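Local coordinates for protein hydrogenase maturation factor (Thermoanaerobacter tengcongensis, PDB 3VTI) that probably carbamoylates the C-terminal cysteine of HypE using carbamoyl phosphate and ATP, a step in the maturation of [NiFe] hydrogenases, at residues 459-464 and 480-485; 485-490 and 732-737; 504-509 and 518-523. All coordinates share one frame; numbering follows the deposited sequence.

Contact 1: residues 459-464 and 480-485; sequences HDMHKG and EVQHHH. With FE (Fe (III) ion), chain G.
Met-461 and Glu-480 bury more surface than any other pair here, at the C-terminal ends of the strands of a beta-alpha-beta unit: strands 456-460 and 478-481 run parallel, and helix 466-473 makes the crossover. The Met-461 chain bends at chi2 and chi3, which turns its methyl back over the backbone beyond the second strand, with CE 3.4 Å from Gln-482 N. Glu-480 meets it at about a right angle. Its CG sits between the backbone N and the carbonyl carbon (chi1 65°) and the rest of the chain is extended, laying the carboxylate beside Met-461 CG. At its root the same residue covers the imidazole of His-459: Glu-480 CA stands over one ring face, 4.3 Å from the centroid, a CH-pi contact. The strands themselves are joined through the backbone, with Val-481 N giving a 2.8 Å hydrogen bond to His-459 O, while Met-461 N reaches Val-481 O only weakly.

Beyond the strand ends the iron ligand His-483 is set by Asp-460. His-483 ND1 donates to Asp-460 OD1 at 2.9 Å, in the plane of its own ring but 29° out of the carboxylate plane, on the syn side. With an alanine in place of this aspartate, ND1 of His-483 would probably be left without its acceptor and the ring freer to turn about its bond to the metal. Asp-460 OD2 closes an Asx turn with its anti lone pair, taking the N-H of His-462. The opposite end of the His-483 ring holds the iron(III) ion, NE2 binding it at 2.3 Å.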
loop_
_atom_site.group_PDB
_atom_site.type_symbol
_atom_site.label_atom_id
_atom_site.label_comp_id
_atom_site.label_asym_id
_atom_site.label_seq_id
_atom_site.Cartn_x
_atom_site.Cartn_y
_atom_site.Cartn_z
ATOM N N HIS A 459 -22.700 -25.366 -22.605
ATOM C CA HIS A 459 -21.757 -24.417 -23.207
ATOM C C HIS A 459 -20.279 -24.769 -23.009
ATOM O O HIS A 459 -19.925 -25.555 -22.123
ATOM C CB HIS A 459 -22.035 -22.971 -22.744
ATOM C CG HIS A 459 -21.733 -22.719 -21.303
ATOM N ND1 HIS A 459 -20.464 -22.437 -20.848
ATOM C CD2 HIS A 459 -22.537 -22.694 -20.213
ATOM C CE1 HIS A 459 -20.497 -22.253 -19.541
ATOM N NE2 HIS A 459 -21.742 -22.406 -19.130
ATOM N N ASP A 460 -19.435 -24.165 -23.844
ATOM C CA ASP A 460 -17.993 -24.307 -23.734
ATOM C C ASP A 460 -17.463 -23.697 -22.439
ATOM O O ASP A 460 -18.032 -22.749 -21.897
ATOM C CB ASP A 460 -17.284 -23.672 -24.936
ATOM C CG ASP A 460 -15.882 -24.230 -25.146
ATOM O OD1 ASP A 460 -15.738 -25.149 -25.987
ATOM O OD2 ASP A 460 -14.939 -23.761 -24.465
ATOM N N MET A 461 -16.358 -24.256 -21.962
ATOM C CA MET A 461 -15.712 -23.812 -20.735
ATOM C C MET A 461 -15.126 -22.397 -20.856
ATOM O O MET A 461 -14.929 -21.724 -19.850
ATOM C CB MET A 461 -14.622 -24.815 -20.372
ATOM C CG MET A 461 -14.559 -25.200 -18.923
ATOM S SD MET A 461 -14.033 -26.915 -18.729
ATOM C CE MET A 461 -15.596 -27.745 -18.458
ATOM N N HIS A 462 -14.853 -21.966 -22.088
ATOM C CA HIS A 462 -14.233 -20.668 -22.379
ATOM C C HIS A 462 -15.209 -19.539 -22.038
ATOM O O HIS A 462 -16.338 -19.528 -22.529
ATOM C CB HIS A 462 -13.823 -20.613 -23.860
ATOM C CG HIS A 462 -12.887 -19.492 -24.208
ATOM N ND1 HIS A 462 -11.783 -19.673 -25.011
ATOM C CD2 HIS A 462 -12.898 -18.174 -23.881
ATOM C CE1 HIS A 462 -11.149 -18.522 -25.158
ATOM N NE2 HIS A 462 -11.804 -17.597 -24.481
ATOM N N LYS A 463 -14.784 -18.595 -21.204
ATOM C CA LYS A 463 -15.702 -17.576 -20.697
ATOM C C LYS A 463 -15.890 -16.374 -21.628
ATOM O O LYS A 463 -16.822 -15.591 -21.451
ATOM C CB LYS A 463 -15.282 -17.108 -19.298
ATOM C CG LYS A 463 -15.428 -18.164 -18.206
ATOM C CD LYS A 463 -14.719 -17.702 -16.935
ATOM C CE LYS A 463 -14.783 -18.752 -15.827
ATOM N NZ LYS A 463 -16.128 -18.788 -15.160
ATOM N N GLY A 464 -15.018 -16.243 -22.620
ATOM C CA GLY A 464 -15.056 -15.106 -23.533
ATOM C C GLY A 464 -15.767 -15.335 -24.861
ATOM O O GLY A 464 -15.692 -14.493 -25.751
ATOM N N GLU A 480 -21.300 -26.760 -18.151
ATOM C CA GLU A 480 -20.134 -26.408 -18.950
ATOM C C GLU A 480 -19.386 -27.657 -19.391
ATOM O O GLU A 480 -19.340 -28.657 -18.676
ATOM C CB GLU A 480 -19.217 -25.410 -18.229
ATOM C CG GLU A 480 -18.578 -25.938 -16.967
ATOM C CD GLU A 480 -17.578 -24.962 -16.356
ATOM O OE1 GLU A 480 -16.819 -25.401 -15.463
ATOM O OE2 GLU A 480 -17.553 -23.771 -16.760
ATOM N N VAL A 481 -18.818 -27.591 -20.585
ATOM C CA VAL A 481 -18.270 -28.759 -21.254
ATOM C C VAL A 481 -16.933 -28.341 -21.826
ATOM O O VAL A 481 -16.827 -27.284 -22.462
ATOM C CB VAL A 481 -19.189 -29.235 -22.414
ATOM C CG1 VAL A 481 -18.639 -30.470 -23.061
ATOM C CG2 VAL A 481 -20.611 -29.479 -21.937
ATOM N N GLN A 482 -15.908 -29.150 -21.582
ATOM C CA GLN A 482 -14.587 -28.854 -22.100
ATOM C C GLN A 482 -14.614 -29.062 -23.598
ATOM O O GLN A 482 -15.173 -30.038 -24.072
ATOM C CB GLN A 482 -13.511 -29.725 -21.431
ATOM C CG GLN A 482 -12.095 -29.180 -21.559
ATOM C CD GLN A 482 -11.439 -29.494 -22.906
ATOM O OE1 GLN A 482 -11.515 -30.611 -23.400
ATOM N NE2 GLN A 482 -10.786 -28.499 -23.495
ATOM N N HIS A 483 -14.002 -28.128 -24.318
ATOM C CA HIS A 483 -13.956 -28.081 -25.777
ATOM C C HIS A 483 -13.569 -29.388 -26.478
ATOM O O HIS A 483 -14.240 -29.812 -27.418
ATOM C CB HIS A 483 -12.993 -26.974 -26.207
ATOM C CG HIS A 483 -13.035 -26.670 -27.672
ATOM N ND1 HIS A 483 -13.991 -25.854 -28.233
ATOM C CD2 HIS A 483 -12.233 -27.068 -28.687
ATOM C CE1 HIS A 483 -13.781 -25.765 -29.534
ATOM N NE2 HIS A 483 -12.717 -26.490 -29.835
ATOM N N HIS A 484 -12.488 -30.017 -26.032
ATOM C CA HIS A 484 -11.958 -31.200 -26.725
ATOM C C HIS A 484 -12.710 -32.466 -26.373
ATOM O O HIS A 484 -12.841 -33.370 -27.198
ATOM C CB HIS A 484 -10.452 -31.325 -26.494
ATOM C CG HIS A 484 -9.704 -30.132 -26.981
ATOM N ND1 HIS A 484 -9.489 -29.022 -26.192
ATOM C CD2 HIS A 484 -9.210 -29.829 -28.204
ATOM C CE1 HIS A 484 -8.861 -28.098 -26.898
ATOM N NE2 HIS A 484 -8.680 -28.561 -28.122
ATOM N N HIS A 485 -13.222 -32.515 -25.151
ATOM C CA HIS A 485 -14.174 -33.544 -24.761
ATOM C C HIS A 485 -15.398 -33.497 -25.696
ATOM O O HIS A 485 -15.852 -34.536 -26.169
ATOM C CB HIS A 485 -14.574 -33.343 -23.294
ATOM C CG HIS A 485 -15.452 -34.420 -22.742
ATOM N ND1 HIS A 485 -16.241 -34.233 -21.626
ATOM C CD2 HIS A 485 -15.674 -35.690 -23.149
ATOM C CE1 HIS A 485 -16.909 -35.343 -21.371
ATOM N NE2 HIS A 485 -16.581 -36.244 -22.278
HETATM FE FE FE G . -11.843 -27.183 -31.878
HETATM O O HOH W 1 -17.561 -27.198 -25.531
HETATM O O HOH W 2 -13.660 -25.656 -23.233
HETATM O O HOH W 3 -11.213 -27.486 -34.203
HETATM O O HOH W 4 -11.139 -25.103 -32.318
#

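Contact 2: residues 485-490 and 732-737; sequences HAHIAS and CNDGGI. With FE (Fe (III) ion), chain G.
The iron(III) site joins His-487 of helix 483-494 to Asp-734 in the loop before helix 737-750. His-487 NE2 binds the metal at 2.3 Å, and Asp-734 OD1 does so at 2.1 Å. Imidazole and carboxylate are turned 42° against each other, and no hydrogen bond links them; the shared metal does. Asp-734 CG lies anti to its carbonyl carbon (chi1 -67°), which presents OD1 to the iron while OD2 takes a hydrogen bond from a water that is itself an iron ligand.

His-487 is one helical turn after His-483, so the helix carries a His-x-x-x-His pair, the metal motif of Kae1-like proteins, and its two rings meet nearly at right angles. Asp-507, from the segment 504-509, is the fourth protein ligand.

Ile-737, at the start of helix 737-750, covers one face of the His-487 ring: CD1 stands above its centre, 6° off the ring normal, in a CH-pi contact. That methyl also touches Ala-486 CB at 3.9 Å, so one side chain packs against neighbouring positions of the helix. At the other ring nitrogen a single water ties the two segments together. It accepts from His-487 ND1 at 2.9 Å, close to the ring plane, and donates to Ser-490 OG and to Asn-733 O. Ser-490 OG has a further partner in Asn-727. Asn-733 shapes the loop as well, its OD1 taking Gly-735 N at 2.8 Å in the carbonyl plane, an Asx turn immediately around the ligand Asp-734.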
loop_
_atom_site.group_PDB
_atom_site.type_symbol
_atom_site.label_atom_id
_atom_site.label_comp_id
_atom_site.label_asym_id
_atom_site.label_seq_id
_atom_site.Cartn_x
_atom_site.Cartn_y
_atom_site.Cartn_z
ATOM N N HIS A 485 -13.222 -32.515 -25.151
ATOM C CA HIS A 485 -14.174 -33.544 -24.761
ATOM C C HIS A 485 -15.398 -33.497 -25.696
ATOM O O HIS A 485 -15.852 -34.536 -26.169
ATOM C CB HIS A 485 -14.574 -33.343 -23.294
ATOM C CG HIS A 485 -15.452 -34.420 -22.742
ATOM N ND1 HIS A 485 -16.241 -34.233 -21.626
ATOM C CD2 HIS A 485 -15.674 -35.690 -23.149
ATOM C CE1 HIS A 485 -16.909 -35.343 -21.371
ATOM N NE2 HIS A 485 -16.581 -36.244 -22.278
ATOM N N ALA A 486 -15.900 -32.294 -25.981
ATOM C CA ALA A 486 -17.027 -32.121 -26.902
ATOM C C ALA A 486 -16.708 -32.569 -28.336
ATOM O O ALA A 486 -17.593 -33.067 -29.043
ATOM C CB ALA A 486 -17.535 -30.687 -26.879
ATOM N N HIS A 487 -15.461 -32.387 -28.768
ATOM C CA HIS A 487 -15.020 -32.932 -30.037
ATOM C C HIS A 487 -15.147 -34.463 -30.053
ATOM O O HIS A 487 -15.789 -35.042 -30.940
ATOM C CB HIS A 487 -13.568 -32.538 -30.322
ATOM C CG HIS A 487 -13.416 -31.255 -31.077
ATOM N ND1 HIS A 487 -14.123 -30.979 -32.228
ATOM C CD2 HIS A 487 -12.615 -30.184 -30.858
ATOM C CE1 HIS A 487 -13.778 -29.782 -32.673
ATOM N NE2 HIS A 487 -12.863 -29.280 -31.860
ATOM N N ILE A 488 -14.522 -35.119 -29.079
ATOM C CA ILE A 488 -14.586 -36.573 -28.979
ATOM C C ILE A 488 -16.044 -37.038 -28.961
ATOM O O ILE A 488 -16.427 -37.943 -29.717
ATOM C CB ILE A 488 -13.830 -37.090 -27.731
ATOM C CG1 ILE A 488 -12.376 -36.594 -27.722
ATOM C CG2 ILE A 488 -13.904 -38.610 -27.635
ATOM C CD1 ILE A 488 -11.648 -36.717 -29.048
ATOM N N ALA A 489 -16.853 -36.392 -28.121
ATOM C CA ALA A 489 -18.254 -36.775 -27.945
ATOM C C ALA A 489 -19.108 -36.577 -29.203
ATOM O O ALA A 489 -20.060 -37.335 -29.426
ATOM C CB ALA A 489 -18.860 -36.046 -26.778
ATOM N N SER A 490 -18.763 -35.577 -30.017
ATOM C CA SER A 490 -19.534 -35.263 -31.208
ATOM C C SER A 490 -19.452 -36.434 -32.168
ATOM O O SER A 490 -20.433 -36.791 -32.840
ATOM C CB SER A 490 -19.019 -33.982 -31.872
ATOM O OG SER A 490 -17.850 -34.217 -32.640
ATOM N N CYS A 732 -15.428 -32.605 -37.966
ATOM C CA CYS A 732 -14.463 -32.768 -36.890
ATOM C C CYS A 732 -13.979 -31.391 -36.403
ATOM O O CYS A 732 -13.364 -31.299 -35.357
ATOM C CB CYS A 732 -13.290 -33.671 -37.308
ATOM S SG CYS A 732 -12.213 -32.995 -38.602
ATOM N N ASN A 733 -14.275 -30.324 -37.148
ATOM C CA ASN A 733 -13.974 -28.961 -36.664
ATOM C C ASN A 733 -15.048 -28.435 -35.698
ATOM O O ASN A 733 -15.975 -29.166 -35.336
ATOM C CB ASN A 733 -13.743 -27.987 -37.825
ATOM C CG ASN A 733 -14.979 -27.807 -38.713
ATOM O OD1 ASN A 733 -16.100 -27.660 -38.222
ATOM N ND2 ASN A 733 -14.765 -27.794 -40.026
ATOM N N ASP A 734 -14.938 -27.166 -35.304
ATOM C CA ASP A 734 -15.831 -26.619 -34.292
ATOM C C ASP A 734 -17.297 -26.544 -34.714
ATOM O O ASP A 734 -18.161 -26.177 -33.915
ATOM C CB ASP A 734 -15.341 -25.255 -33.821
ATOM C CG ASP A 734 -14.040 -25.338 -33.075
ATOM O OD1 ASP A 734 -13.464 -26.439 -32.989
ATOM O OD2 ASP A 734 -13.589 -24.294 -32.576
ATOM N N GLY A 735 -17.575 -26.909 -35.959
ATOM C CA GLY A 735 -18.948 -27.037 -36.430
ATOM C C GLY A 735 -19.690 -28.204 -35.799
ATOM O O GLY A 735 -20.919 -28.230 -35.817
ATOM N N GLY A 736 -18.942 -29.166 -35.252
ATOM C CA GLY A 736 -19.517 -30.363 -34.643
ATOM C C GLY A 736 -19.588 -30.329 -33.128
ATOM O O GLY A 736 -20.118 -31.245 -32.503
ATOM N N ILE A 737 -19.058 -29.265 -32.536
ATOM C CA ILE A 737 -18.900 -29.151 -31.078
ATOM C C ILE A 737 -20.235 -29.223 -30.347
ATOM O O ILE A 737 -20.367 -29.910 -29.328
ATOM C CB ILE A 737 -18.120 -27.838 -30.720
ATOM C CG1 ILE A 737 -16.613 -28.020 -30.973
ATOM C CG2 ILE A 737 -18.400 -27.343 -29.292
ATOM C CD1 ILE A 737 -15.949 -29.062 -30.109
HETATM FE FE FE G . -11.843 -27.183 -31.878
HETATM O O HOH W 5 -16.355 -31.794 -33.903
HETATM O O HOH W 4 -11.139 -25.103 -32.318
HETATM O O HOH W 3 -11.213 -27.486 -34.203
#

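Contact 3: residues 504-509 and 518-523; sequences IAYDGT and WGAEIL. With FE (Fe (III) ion), chain G.
Ile-504 and Ile-522 lie side by side, pointing the same way, with Ile-504 CG1 3.6 Å from Ile-522 CD1. The ring of Tyr-506, on the same face of the sheet, has Ile-504 CG2 over one of its faces, offset toward the rim, while its CD1 rests on Ala-520 CA. Helix 666-692 covers this face, and its Thr-681 hydrogen-bonds the tyrosine OH.

Strands 501-506 and 520-525 pair antiparallel in the Kae1-like, actin-type ATPase fold. Ala-505 N gives a 2.8 Å bond to Glu-521 O, and Glu-521 N returns one to Ala-505 O. The Asp-Gly-Thr after the first strand probably lies where actin-like ATPases have the phosphate-2 loop, consistent with a place at the nucleotide cleft.

Farther out, Asp-507 N donates to Gly-519 O at 2.9 Å. At Gly-519's backbone angles (145°/13°) a CB would be jammed against the carbonyl O of Trp-518, and it would also run into Asp-507 O across the pairing. Glu-521 bends at chi2 so that OE1 collects two N-H groups, from Gly-519 and Ala-520, besides the hydroxyl of Ser-595; OE2 forms a salt bridge with Arg-532. At the polar edge Asp-507 OD2 binds the iron(III) ion at 2.1 Å, and OD1 is held by His-484 NE2.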
loop_
_atom_site.group_PDB
_atom_site.type_symbol
_atom_site.label_atom_id
_atom_site.label_comp_id
_atom_site.label_asym_id
_atom_site.label_seq_id
_atom_site.Cartn_x
_atom_site.Cartn_y
_atom_site.Cartn_z
ATOM N N ILE A 504 -8.687 -38.821 -29.310
ATOM C CA ILE A 504 -7.580 -38.040 -29.845
ATOM C C ILE A 504 -8.117 -36.729 -30.420
ATOM O O ILE A 504 -8.675 -36.684 -31.515
ATOM C CB ILE A 504 -6.725 -38.870 -30.855
ATOM C CG1 ILE A 504 -6.247 -40.173 -30.178
ATOM C CG2 ILE A 504 -5.540 -38.059 -31.375
ATOM C CD1 ILE A 504 -5.607 -41.218 -31.087
ATOM N N ALA A 505 -7.945 -35.666 -29.648
ATOM C CA ALA A 505 -8.472 -34.350 -29.982
ATOM C C ALA A 505 -7.358 -33.390 -30.399
ATOM O O ALA A 505 -6.687 -32.788 -29.554
ATOM C CB ALA A 505 -9.259 -33.788 -28.817
ATOM N N TYR A 506 -7.169 -33.272 -31.714
ATOM C CA TYR A 506 -6.160 -32.395 -32.311
ATOM C C TYR A 506 -6.815 -31.242 -33.072
ATOM O O TYR A 506 -7.570 -31.456 -34.029
ATOM C CB TYR A 506 -5.259 -33.160 -33.284
ATOM C CG TYR A 506 -4.340 -34.199 -32.690
ATOM C CD1 TYR A 506 -4.153 -34.312 -31.316
ATOM C CD2 TYR A 506 -3.603 -35.044 -33.525
ATOM C CE1 TYR A 506 -3.282 -35.274 -30.783
ATOM C CE2 TYR A 506 -2.730 -36.005 -33.002
ATOM C CZ TYR A 506 -2.579 -36.110 -31.640
ATOM O OH TYR A 506 -1.729 -37.050 -31.144
ATOM N N ASP A 507 -6.503 -30.020 -32.651
ATOM C CA ASP A 507 -6.934 -28.814 -33.357
ATOM C C ASP A 507 -6.055 -27.622 -32.985
ATOM O O ASP A 507 -4.951 -27.797 -32.449
ATOM C CB ASP A 507 -8.432 -28.528 -33.133
ATOM C CG ASP A 507 -8.766 -28.127 -31.702
ATOM O OD1 ASP A 507 -7.872 -28.038 -30.843
ATOM O OD2 ASP A 507 -9.960 -27.885 -31.435
ATOM N N GLY A 508 -6.539 -26.421 -33.278
ATOM C CA GLY A 508 -5.785 -25.214 -32.999
ATOM C C GLY A 508 -5.872 -24.795 -31.547
ATOM O O GLY A 508 -4.852 -24.640 -30.882
ATOM N N THR A 509 -7.085 -24.620 -31.043
ATOM C CA THR A 509 -7.247 -24.023 -29.736
ATOM C C THR A 509 -8.598 -24.301 -29.127
ATOM O O THR A 509 -9.570 -24.511 -29.822
ATOM C CB THR A 509 -6.995 -22.503 -29.786
ATOM O OG1 THR A 509 -7.267 -21.928 -28.501
ATOM C CG2 THR A 509 -7.893 -21.859 -30.812
ATOM N N TRP A 518 -5.492 -25.826 -25.172
ATOM C CA TRP A 518 -5.366 -27.238 -25.558
ATOM C C TRP A 518 -5.549 -27.392 -27.063
ATOM O O TRP A 518 -5.862 -26.430 -27.766
ATOM C CB TRP A 518 -6.324 -28.127 -24.756
ATOM C CG TRP A 518 -6.036 -28.269 -23.301
ATOM C CD1 TRP A 518 -5.108 -27.578 -22.558
ATOM C CD2 TRP A 518 -6.720 -29.126 -22.384
ATOM N NE1 TRP A 518 -5.161 -27.978 -21.243
ATOM C CE2 TRP A 518 -6.145 -28.922 -21.110
ATOM C CE3 TRP A 518 -7.771 -30.041 -22.513
ATOM C CZ2 TRP A 518 -6.580 -29.605 -19.979
ATOM C CZ3 TRP A 518 -8.206 -30.715 -21.392
ATOM C CH2 TRP A 518 -7.608 -30.497 -20.140
ATOM N N GLY A 519 -5.370 -28.614 -27.551
ATOM C CA GLY A 519 -5.485 -28.893 -28.984
ATOM C C GLY A 519 -4.537 -29.951 -29.515
ATOM O O GLY A 519 -4.372 -30.080 -30.730
ATOM N N ALA A 520 -3.920 -30.690 -28.595
ATOM C CA ALA A 520 -3.082 -31.840 -28.911
ATOM C C ALA A 520 -3.235 -32.878 -27.795
ATOM O O ALA A 520 -2.258 -33.340 -27.200
ATOM C CB ALA A 520 -1.632 -31.417 -29.077
ATOM N N GLU A 521 -4.485 -33.237 -27.521
ATOM C CA GLU A 521 -4.820 -34.038 -26.343
ATOM C C GLU A 521 -5.215 -35.465 -26.685
ATOM O O GLU A 521 -5.905 -35.709 -27.680
ATOM C CB GLU A 521 -5.958 -33.387 -25.555
ATOM C CG GLU A 521 -5.950 -31.869 -25.554
ATOM C CD GLU A 521 -4.630 -31.297 -25.087
ATOM O OE1 GLU A 521 -4.090 -30.407 -25.781
ATOM O OE2 GLU A 521 -4.128 -31.743 -24.036
ATOM N N ILE A 522 -4.742 -36.400 -25.860
ATOM C CA ILE A 522 -5.336 -37.734 -25.779
ATOM C C ILE A 522 -6.075 -37.843 -24.462
ATOM O O ILE A 522 -5.481 -37.705 -23.392
ATOM C CB ILE A 522 -4.313 -38.871 -25.826
ATOM C CG1 ILE A 522 -3.179 -38.573 -26.812
ATOM C CG2 ILE A 522 -5.037 -40.186 -26.123
ATOM C CD1 ILE A 522 -3.509 -38.795 -28.228
ATOM N N LEU A 523 -7.379 -38.079 -24.555
ATOM C CA LEU A 523 -8.227 -38.202 -23.389
ATOM C C LEU A 523 -8.769 -39.614 -23.298
ATOM O O LEU A 523 -8.977 -40.270 -24.321
ATOM C CB LEU A 523 -9.404 -37.232 -23.481
ATOM C CG LEU A 523 -9.191 -35.787 -23.945
ATOM C CD1 LEU A 523 -10.541 -35.125 -24.158
ATOM C CD2 LEU A 523 -8.325 -34.988 -22.972
HETATM FE FE FE G . -11.843 -27.183 -31.878
HETATM O O HOH W 4 -11.139 -25.103 -32.318
HETATM O O HOH W 3 -11.213 -27.486 -34.203
#

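Contact 1 comes first along the chain, closing the short loop 465-479 that holds the crossover helix 466-473 and leading straight into helix 483-494. That helix then takes part in contact 2, which shares His-485 and closes a far longer loop, 491-731, by bringing the segment before the C-terminal helix 737-750 back beside it. Contact 3 is nested inside this loop, closing the short excursion 510-517 between two consecutive strands; none of the three loops cross. Contact 1 pairs strands of one sheet and contact 3 strands of another; helix 483-494 lies between them, with contact 2 holding the C-terminal segment to it, and a single iron(III) ion draws ligands from all three.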